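Local atomic coordinates of oligopeptide-binding protein AppA (Bacillus subtilis, PDB entry 1XOC), a protein that binds oligopeptides outside the cell membrane and hands them to an ABC-type permease for import, supporting sporulation and genetic competence in Bacillus subtilis. Residues A[23-29]-A[236-240]; A[445-450]-A[476-482]; A[496-502]-A[515-519]. All blocks are in the same frame, centred on the assembly; numbering follows the deposited sequence.

Contact 1: residues A[23-29]-A[236-240]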
# COMPACT_ATOMS: atom_id res chain seq x y z
N ASP A 23 -7.61 -13.46 -22.55
CA ASP A 23 -6.75 -12.33 -22.27
C ASP A 23 -7.49 -11.39 -21.30
O ASP A 23 -8.64 -10.99 -21.52
CB ASP A 23 -6.38 -11.65 -23.59
CG ASP A 23 -5.75 -12.62 -24.59
OD1 ASP A 23 -4.57 -12.99 -24.43
OD2 ASP A 23 -6.43 -13.03 -25.56
N LEU A 24 -6.86 -11.10 -20.19
CA LEU A 24 -7.45 -10.16 -19.24
C LEU A 24 -6.77 -8.82 -19.44
O LEU A 24 -5.54 -8.76 -19.56
CB LEU A 24 -7.32 -10.64 -17.80
CG LEU A 24 -8.30 -10.01 -16.81
CD1 LEU A 24 -9.67 -10.63 -16.95
CD2 LEU A 24 -7.76 -10.17 -15.43
N VAL A 25 -7.56 -7.76 -19.51
CA VAL A 25 -7.03 -6.41 -19.61
C VAL A 25 -7.55 -5.64 -18.41
O VAL A 25 -8.73 -5.31 -18.32
CB VAL A 25 -7.40 -5.72 -20.93
CG1 VAL A 25 -6.78 -4.32 -20.99
CG2 VAL A 25 -6.95 -6.56 -22.13
N VAL A 26 -6.63 -5.39 -17.49
CA VAL A 26 -6.88 -4.75 -16.19
C VAL A 26 -6.62 -3.25 -16.34
O VAL A 26 -5.53 -2.82 -16.74
CB VAL A 26 -5.93 -5.33 -15.11
CG1 VAL A 26 -6.10 -4.66 -13.74
CG2 VAL A 26 -6.13 -6.84 -15.03
N GLY A 27 -7.62 -2.45 -16.00
CA GLY A 27 -7.46 -0.99 -16.04
C GLY A 27 -6.85 -0.52 -14.72
O GLY A 27 -7.23 -1.02 -13.64
N SER A 28 -5.86 0.36 -14.79
CA SER A 28 -5.26 0.90 -13.58
C SER A 28 -5.12 2.39 -13.73
O SER A 28 -4.66 2.88 -14.77
CB SER A 28 -3.88 0.32 -13.33
OG SER A 28 -3.27 0.99 -12.22
N ILE A 29 -5.42 3.13 -12.67
CA ILE A 29 -5.21 4.60 -12.73
C ILE A 29 -3.80 5.05 -12.36
O ILE A 29 -3.51 6.25 -12.43
CB ILE A 29 -6.23 5.39 -11.88
CG1 ILE A 29 -6.06 5.12 -10.39
CG2 ILE A 29 -7.65 5.08 -12.39
CD1 ILE A 29 -6.86 6.09 -9.50
N ASP A 236 -12.79 -2.43 -24.05
CA ASP A 236 -11.36 -2.19 -24.23
C ASP A 236 -10.54 -2.60 -22.99
O ASP A 236 -9.36 -2.89 -23.10
CB ASP A 236 -11.12 -0.73 -24.60
CG ASP A 236 -11.71 -0.38 -25.95
OD1 ASP A 236 -11.44 -1.16 -26.89
OD2 ASP A 236 -12.45 0.62 -26.07
N ILE A 237 -11.18 -2.58 -21.81
CA ILE A 237 -10.67 -3.27 -20.64
C ILE A 237 -11.80 -4.16 -20.15
O ILE A 237 -12.98 -3.93 -20.46
CB ILE A 237 -10.19 -2.31 -19.51
CG1 ILE A 237 -11.32 -1.46 -18.93
CG2 ILE A 237 -9.07 -1.40 -20.04
CD1 ILE A 237 -10.91 -0.59 -17.74
N ASN A 238 -11.44 -5.18 -19.37
CA ASN A 238 -12.43 -6.10 -18.85
C ASN A 238 -12.29 -6.42 -17.38
O ASN A 238 -13.00 -7.32 -16.88
CB ASN A 238 -12.49 -7.38 -19.71
CG ASN A 238 -11.16 -8.09 -19.81
OD1 ASN A 238 -10.30 -7.95 -18.98
ND2 ASN A 238 -11.02 -8.91 -20.84
N PHE A 239 -11.44 -5.68 -16.66
CA PHE A 239 -11.30 -5.84 -15.21
C PHE A 239 -10.93 -4.48 -14.63
O PHE A 239 -9.97 -3.85 -15.09
CB PHE A 239 -10.24 -6.89 -14.90
CG PHE A 239 -10.22 -7.33 -13.45
CD1 PHE A 239 -9.54 -6.57 -12.49
CD2 PHE A 239 -10.88 -8.49 -13.04
CE1 PHE A 239 -9.49 -6.96 -11.17
CE2 PHE A 239 -10.88 -8.90 -11.69
CZ PHE A 239 -10.20 -8.12 -10.74
N PHE A 240 -11.70 -4.01 -13.64
CA PHE A 240 -11.51 -2.64 -13.14
C PHE A 240 -12.20 -2.47 -11.80
O PHE A 240 -13.30 -2.99 -11.60
CB PHE A 240 -12.05 -1.62 -14.16
CG PHE A 240 -11.70 -0.20 -13.82
CD1 PHE A 240 -10.39 0.16 -13.65
CD2 PHE A 240 -12.67 0.74 -13.59
CE1 PHE A 240 -10.06 1.47 -13.31
CE2 PHE A 240 -12.33 2.07 -13.22
CZ PHE A 240 -11.05 2.41 -13.09
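The side chain of Asn238 does the work of a backbone amide here. Asn238 OD1 accepts from Val25 N (2.8 Å) and Asn238 ND2 donates to Asp23 O (3.2 Å); asparagine suits the place because one short carboxamide carries both acceptor and donor. Val25 O in turn takes Asn238 N at 2.9 Å and, weakly, Phe239 N at 3.2 Å. Gly27 N then donates to Phe239 O (2.9 Å), within a single bridge that sets Val26 beside Phe239. Any side chain on Gly27 would run into Ile237 CD1, so glycine lets the chains approach. Apolar contacts follow: Val25 CG1 meets Ile237 CG2 at 3.8 Å, and Phe239 CB lies 4.1 Å from both Leu24 CG and Val26 CG2. Farther out, Phe239 meets Trp516, and Ile29, just past the strand, packs on the bound peptide. The other edge of strand 23-28 hydrogen-bonds to strand 216-221. Segment 236-240 thus pairs with polar groups on the sheet's outer edge through one carboxamide and one backbone bridge.

Contact 2: residues A[445-450]-A[476-482]. With ZN (zinc ion), chain K.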
# COMPACT_ATOMS: atom_id res chain seq x y z
N TYR A 445 6.23 12.50 11.64
CA TYR A 445 5.58 12.34 12.93
C TYR A 445 6.51 11.72 13.96
O TYR A 445 7.14 10.71 13.72
CB TYR A 445 4.35 11.44 12.75
CG TYR A 445 3.68 11.08 14.05
CD1 TYR A 445 3.09 12.05 14.82
CD2 TYR A 445 3.63 9.77 14.49
CE1 TYR A 445 2.45 11.71 16.02
CE2 TYR A 445 2.98 9.42 15.65
CZ TYR A 445 2.39 10.40 16.41
OH TYR A 445 1.77 10.04 17.58
N LYS A 446 6.57 12.34 15.14
CA LYS A 446 7.31 11.77 16.26
C LYS A 446 6.61 12.00 17.59
O LYS A 446 6.46 13.14 18.04
CB LYS A 446 8.70 12.38 16.36
CG LYS A 446 9.41 11.99 17.66
CD LYS A 446 10.90 12.10 17.55
CE LYS A 446 11.57 11.50 18.76
NZ LYS A 446 13.04 11.62 18.68
N ASN A 447 6.22 10.91 18.24
CA ASN A 447 5.76 10.96 19.62
C ASN A 447 6.61 9.94 20.34
O ASN A 447 6.47 8.75 20.11
CB ASN A 447 4.25 10.65 19.71
CG ASN A 447 3.75 10.53 21.12
OD1 ASN A 447 4.49 10.14 22.02
ND2 ASN A 447 2.48 10.88 21.34
N ALA A 448 7.52 10.40 21.21
CA ALA A 448 8.46 9.51 21.85
C ALA A 448 7.76 8.43 22.68
O ALA A 448 8.25 7.32 22.80
CB ALA A 448 9.42 10.31 22.72
N GLU A 449 6.62 8.76 23.28
CA GLU A 449 5.88 7.80 24.08
C GLU A 449 5.26 6.73 23.16
O GLU A 449 5.31 5.55 23.45
CB GLU A 449 4.85 8.50 24.97
CG GLU A 449 5.50 9.45 26.00
CD GLU A 449 4.52 9.96 27.08
OE1 GLU A 449 3.35 9.50 27.09
OE2 GLU A 449 4.91 10.81 27.93
N ALA A 450 4.74 7.15 22.03
CA ALA A 450 4.22 6.21 21.04
C ALA A 450 5.33 5.33 20.46
O ALA A 450 5.13 4.13 20.24
CB ALA A 450 3.50 6.95 19.92
N LYS A 476 -2.85 7.35 21.18
CA LYS A 476 -1.83 8.37 20.97
C LYS A 476 -1.85 8.88 19.52
O LYS A 476 -1.77 10.08 19.30
CB LYS A 476 -0.44 7.86 21.34
CG LYS A 476 -0.28 7.67 22.85
CD LYS A 476 1.19 7.66 23.29
CE LYS A 476 1.31 7.64 24.81
NZ LYS A 476 0.85 8.90 25.47
N ILE A 477 -1.96 7.97 18.56
CA ILE A 477 -2.02 8.40 17.16
C ILE A 477 -3.28 9.23 16.90
O ILE A 477 -3.22 10.29 16.26
CB ILE A 477 -1.93 7.19 16.20
CG1 ILE A 477 -0.55 6.55 16.36
CG2 ILE A 477 -2.16 7.61 14.73
CD1 ILE A 477 -0.42 5.18 15.78
N ALA A 478 -4.41 8.77 17.40
CA ALA A 478 -5.65 9.53 17.29
C ALA A 478 -5.54 10.92 17.92
O ALA A 478 -5.87 11.92 17.30
CB ALA A 478 -6.81 8.77 17.89
N GLU A 479 -5.03 11.00 19.14
CA GLU A 479 -4.87 12.29 19.80
C GLU A 479 -3.97 13.23 18.98
O GLU A 479 -4.25 14.42 18.86
CB GLU A 479 -4.30 12.12 21.22
CG GLU A 479 -3.80 13.42 21.90
CD GLU A 479 -4.91 14.43 22.24
OE1 GLU A 479 -6.10 14.10 22.07
OE2 GLU A 479 -4.57 15.56 22.69
N ASP A 480 -2.88 12.69 18.43
CA ASP A 480 -1.88 13.52 17.75
C ASP A 480 -2.26 13.94 16.33
O ASP A 480 -1.73 14.92 15.81
CB ASP A 480 -0.53 12.78 17.75
CG ASP A 480 0.06 12.63 19.14
OD1 ASP A 480 -0.41 13.32 20.08
OD2 ASP A 480 1.01 11.83 19.30
N GLN A 481 -3.20 13.23 15.70
CA GLN A 481 -3.66 13.56 14.36
C GLN A 481 -2.49 13.82 13.40
O GLN A 481 -2.45 14.86 12.74
CB GLN A 481 -4.60 14.76 14.37
CG GLN A 481 -5.93 14.50 15.08
CD GLN A 481 -6.83 13.56 14.30
OE1 GLN A 481 -7.39 13.95 13.27
NE2 GLN A 481 -7.01 12.33 14.80
N PRO A 482 -1.56 12.85 13.27
CA PRO A 482 -0.52 13.04 12.26
C PRO A 482 -1.14 13.06 10.85
O PRO A 482 -0.59 13.68 9.93
CB PRO A 482 0.38 11.84 12.46
CG PRO A 482 -0.52 10.78 13.08
CD PRO A 482 -1.43 11.55 13.96
ZN ZN K . 2.98 9.98 28.97
O HOH W 1 4.07 9.41 30.56
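This is the open end of a helix-loop-helix pair, where the start of helix 448-457 meets the end of helix 463-480. Residues 445-447 run extended into the first helix, while 476-480 form the last part of the second, which Gln481 ends by taking a positive phi of 47°. The backbones stay apart, with Ala450 CA 6.4 Å from Lys476 CA and Tyr445 CA 6.2 Å from Pro482 CA, so side chains make the join. Asn447 is the N-cap: its OD1 accepts from Ala450 N (3.0 Å) and, weakly, from Glu449 N (2.8 Å), amides that have no carbonyl partner in the first turn. Its amide group is left to donate, and Asn447 ND2 donates to Asp480 OD2 (2.7 Å). Asp480 OD2 also accepts from Tyr445 OH (2.6 Å), so one buried carboxylate gathers two neutral donors and links the cap of one helix to the end of the other. Tyr445 also lays a ring face against Pro482, whose CB sits 4.0 Å from the ring centroid in a CH-pi contact; a flat ring and a rigid pyrrolidine fit closely. Lys476 runs its aliphatic chain past the small Ala450, CD to CB 4.1 Å, and forms a salt bridge from NZ to Glu449 OE1 (3.0 Å). Glu449 also binds the zinc ion, OE1 at 2.0 Å and OE2 at 2.4 Å, and a water oxygen lies 2.0 Å from the zinc as a further ligand.

Contact 3: residues A[496-502]-A[515-519]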
# COMPACT_ATOMS: atom_id res chain seq x y z
N PRO A 496 -15.28 -10.05 -16.19
CA PRO A 496 -16.16 -10.73 -17.13
C PRO A 496 -17.17 -11.64 -16.44
O PRO A 496 -16.84 -12.29 -15.46
CB PRO A 496 -15.17 -11.54 -17.99
CG PRO A 496 -13.90 -10.81 -17.88
CD PRO A 496 -13.88 -10.36 -16.44
N GLU A 497 -18.41 -11.69 -16.94
CA GLU A 497 -19.46 -12.45 -16.24
C GLU A 497 -19.12 -13.94 -16.22
O GLU A 497 -19.56 -14.67 -15.32
CB GLU A 497 -20.85 -12.18 -16.80
CG GLU A 497 -21.13 -12.68 -18.19
CD GLU A 497 -22.52 -12.27 -18.67
OE1 GLU A 497 -22.83 -12.46 -19.87
OE2 GLU A 497 -23.32 -11.77 -17.82
N ASN A 498 -18.32 -14.39 -17.19
CA ASN A 498 -17.89 -15.79 -17.28
C ASN A 498 -16.54 -16.07 -16.62
O ASN A 498 -15.99 -17.15 -16.79
CB ASN A 498 -17.88 -16.26 -18.75
CG ASN A 498 -16.97 -15.45 -19.63
OD1 ASN A 498 -16.83 -14.25 -19.44
ND2 ASN A 498 -16.35 -16.09 -20.63
N LEU A 499 -16.01 -15.13 -15.83
CA LEU A 499 -14.76 -15.37 -15.12
C LEU A 499 -15.03 -16.27 -13.94
O LEU A 499 -15.86 -15.92 -13.09
CB LEU A 499 -14.14 -14.05 -14.63
CG LEU A 499 -12.70 -14.20 -14.10
CD1 LEU A 499 -11.69 -14.30 -15.25
CD2 LEU A 499 -12.35 -13.07 -13.18
N GLU A 500 -14.33 -17.40 -13.86
CA GLU A 500 -14.49 -18.40 -12.81
C GLU A 500 -13.17 -18.53 -12.08
O GLU A 500 -12.13 -18.09 -12.56
CB GLU A 500 -14.90 -19.74 -13.42
CG GLU A 500 -16.17 -19.70 -14.23
CD GLU A 500 -17.41 -19.33 -13.41
OE1 GLU A 500 -18.41 -18.85 -14.01
OE2 GLU A 500 -17.38 -19.52 -12.17
N GLY A 501 -13.23 -19.10 -10.88
CA GLY A 501 -12.06 -19.28 -10.05
C GLY A 501 -11.59 -18.06 -9.28
O GLY A 501 -10.56 -18.12 -8.61
N TYR A 502 -12.33 -16.97 -9.41
CA TYR A 502 -12.03 -15.72 -8.71
C TYR A 502 -12.47 -15.80 -7.22
O TYR A 502 -13.55 -16.28 -6.91
CB TYR A 502 -12.67 -14.53 -9.44
CG TYR A 502 -12.58 -13.22 -8.65
CD1 TYR A 502 -13.55 -12.88 -7.72
CD2 TYR A 502 -11.51 -12.36 -8.83
CE1 TYR A 502 -13.46 -11.70 -6.98
CE2 TYR A 502 -11.41 -11.18 -8.13
CZ TYR A 502 -12.40 -10.85 -7.19
OH TYR A 502 -12.30 -9.67 -6.47
N LYS A 515 -5.21 -18.71 -11.35
CA LYS A 515 -6.24 -19.70 -11.18
C LYS A 515 -7.58 -19.29 -11.78
O LYS A 515 -8.53 -20.06 -11.75
CB LYS A 515 -6.49 -19.97 -9.69
CG LYS A 515 -5.28 -20.27 -8.81
CD LYS A 515 -4.46 -21.41 -9.28
CE LYS A 515 -3.20 -21.53 -8.44
NZ LYS A 515 -2.28 -22.59 -8.95
N TRP A 516 -7.68 -18.07 -12.29
CA TRP A 516 -8.92 -17.60 -12.88
C TRP A 516 -9.02 -18.11 -14.31
O TRP A 516 -8.01 -18.29 -14.99
CB TRP A 516 -8.96 -16.07 -12.94
CG TRP A 516 -8.72 -15.32 -11.66
CD1 TRP A 516 -8.54 -15.84 -10.41
CD2 TRP A 516 -8.60 -13.90 -11.53
NE1 TRP A 516 -8.34 -14.81 -9.50
CE2 TRP A 516 -8.35 -13.62 -10.17
CE3 TRP A 516 -8.65 -12.83 -12.43
CZ2 TRP A 516 -8.19 -12.31 -9.70
CZ3 TRP A 516 -8.48 -11.54 -11.96
CH2 TRP A 516 -8.25 -11.29 -10.61
N TRP A 517 -10.23 -18.33 -14.77
CA TRP A 517 -10.44 -18.80 -16.13
C TRP A 517 -11.75 -18.27 -16.67
O TRP A 517 -12.65 -17.87 -15.93
CB TRP A 517 -10.38 -20.33 -16.21
CG TRP A 517 -11.27 -21.09 -15.26
CD1 TRP A 517 -11.06 -21.32 -13.92
CD2 TRP A 517 -12.45 -21.77 -15.59
NE1 TRP A 517 -12.05 -22.07 -13.40
CE2 TRP A 517 -12.93 -22.38 -14.40
CE3 TRP A 517 -13.17 -21.91 -16.77
CZ2 TRP A 517 -14.09 -23.12 -14.37
CZ3 TRP A 517 -14.32 -22.65 -16.75
CH2 TRP A 517 -14.78 -23.26 -15.55
N LEU A 518 -11.84 -18.25 -17.99
CA LEU A 518 -13.04 -17.81 -18.68
C LEU A 518 -13.81 -19.01 -19.20
O LEU A 518 -13.30 -19.77 -20.03
CB LEU A 518 -12.66 -16.87 -19.82
CG LEU A 518 -12.04 -15.57 -19.33
CD1 LEU A 518 -11.24 -14.87 -20.41
CD2 LEU A 518 -13.11 -14.62 -18.81
N ALA A 519 -15.02 -19.20 -18.68
CA ALA A 519 -15.87 -20.29 -19.11
C ALA A 519 -16.34 -20.04 -20.54
O ALA A 519 -16.76 -18.94 -20.88
CB ALA A 519 -17.06 -20.41 -18.18
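A small two-stranded antiparallel sheet joins 499-500 to 517-518, close to the C terminus. Lys515 leads in, its amine in a salt bridge with Glu209; Gly501, with phi of 80°, passes so near Lys515 O that a CB would clash. Trp516 follows, with Tyr502 and Leu499 on the same side of its broad indole: Tyr502 presents its edge to the six-membered ring in an offset edge-to-face pair, centroids 5.2 Å apart, and Leu499 CD2 lies 3.8 Å from Trp516 CE3. Trp516 also meets Phe239, packing the chain's C-terminal end there. Trp517 forms the hydrogen-bonded pair with Glu500, Trp517 N to Glu500 O at 2.9 Å and Glu500 N to Trp517 O at 2.7 Å; aliphatic Glu500 CB rests over its five-membered ring, and Tyr213 meets the indole edge-to-face. Leu518 belongs to the non-hydrogen-bonded pair with Leu499, and its CD2 touches Leu499 CD1 and Pro496 CB, each at 3.8 Å, giving the face these leucines share an apolar lining. Pro496 also opens the type I turn that brings Asn498 to Ala519. There Ala519 N donates to Asn498 O at 3.0 Å, and Asn498 ND2 returns a nearly straight bond to Ala519 O at 2.9 Å.

From the N terminus, strand 23-28 comes first, and contact 1 closes a long loop of 206 residues when the chain returns after helix 225-234. Contact 2 opens and closes much later, around a mostly helical span of 25 residues. Contact 3 then ties off 12 residues near the C terminus. The three follow in series, none nested or crossed. In space, contacts 1 and 3 join on one side of the chain's centre: Trp516 CZ3 lies 3.6 Å from Phe239 CE2 and 3.8 Å from Leu24 CD2, so the C-terminal Trp516 packs on the N-terminal strand 23-28 and on segment 236-240. Contact 2 sits on the opposite side, its centre about 40 Å from that of contact 1, joining helices 448-457 and 463-480.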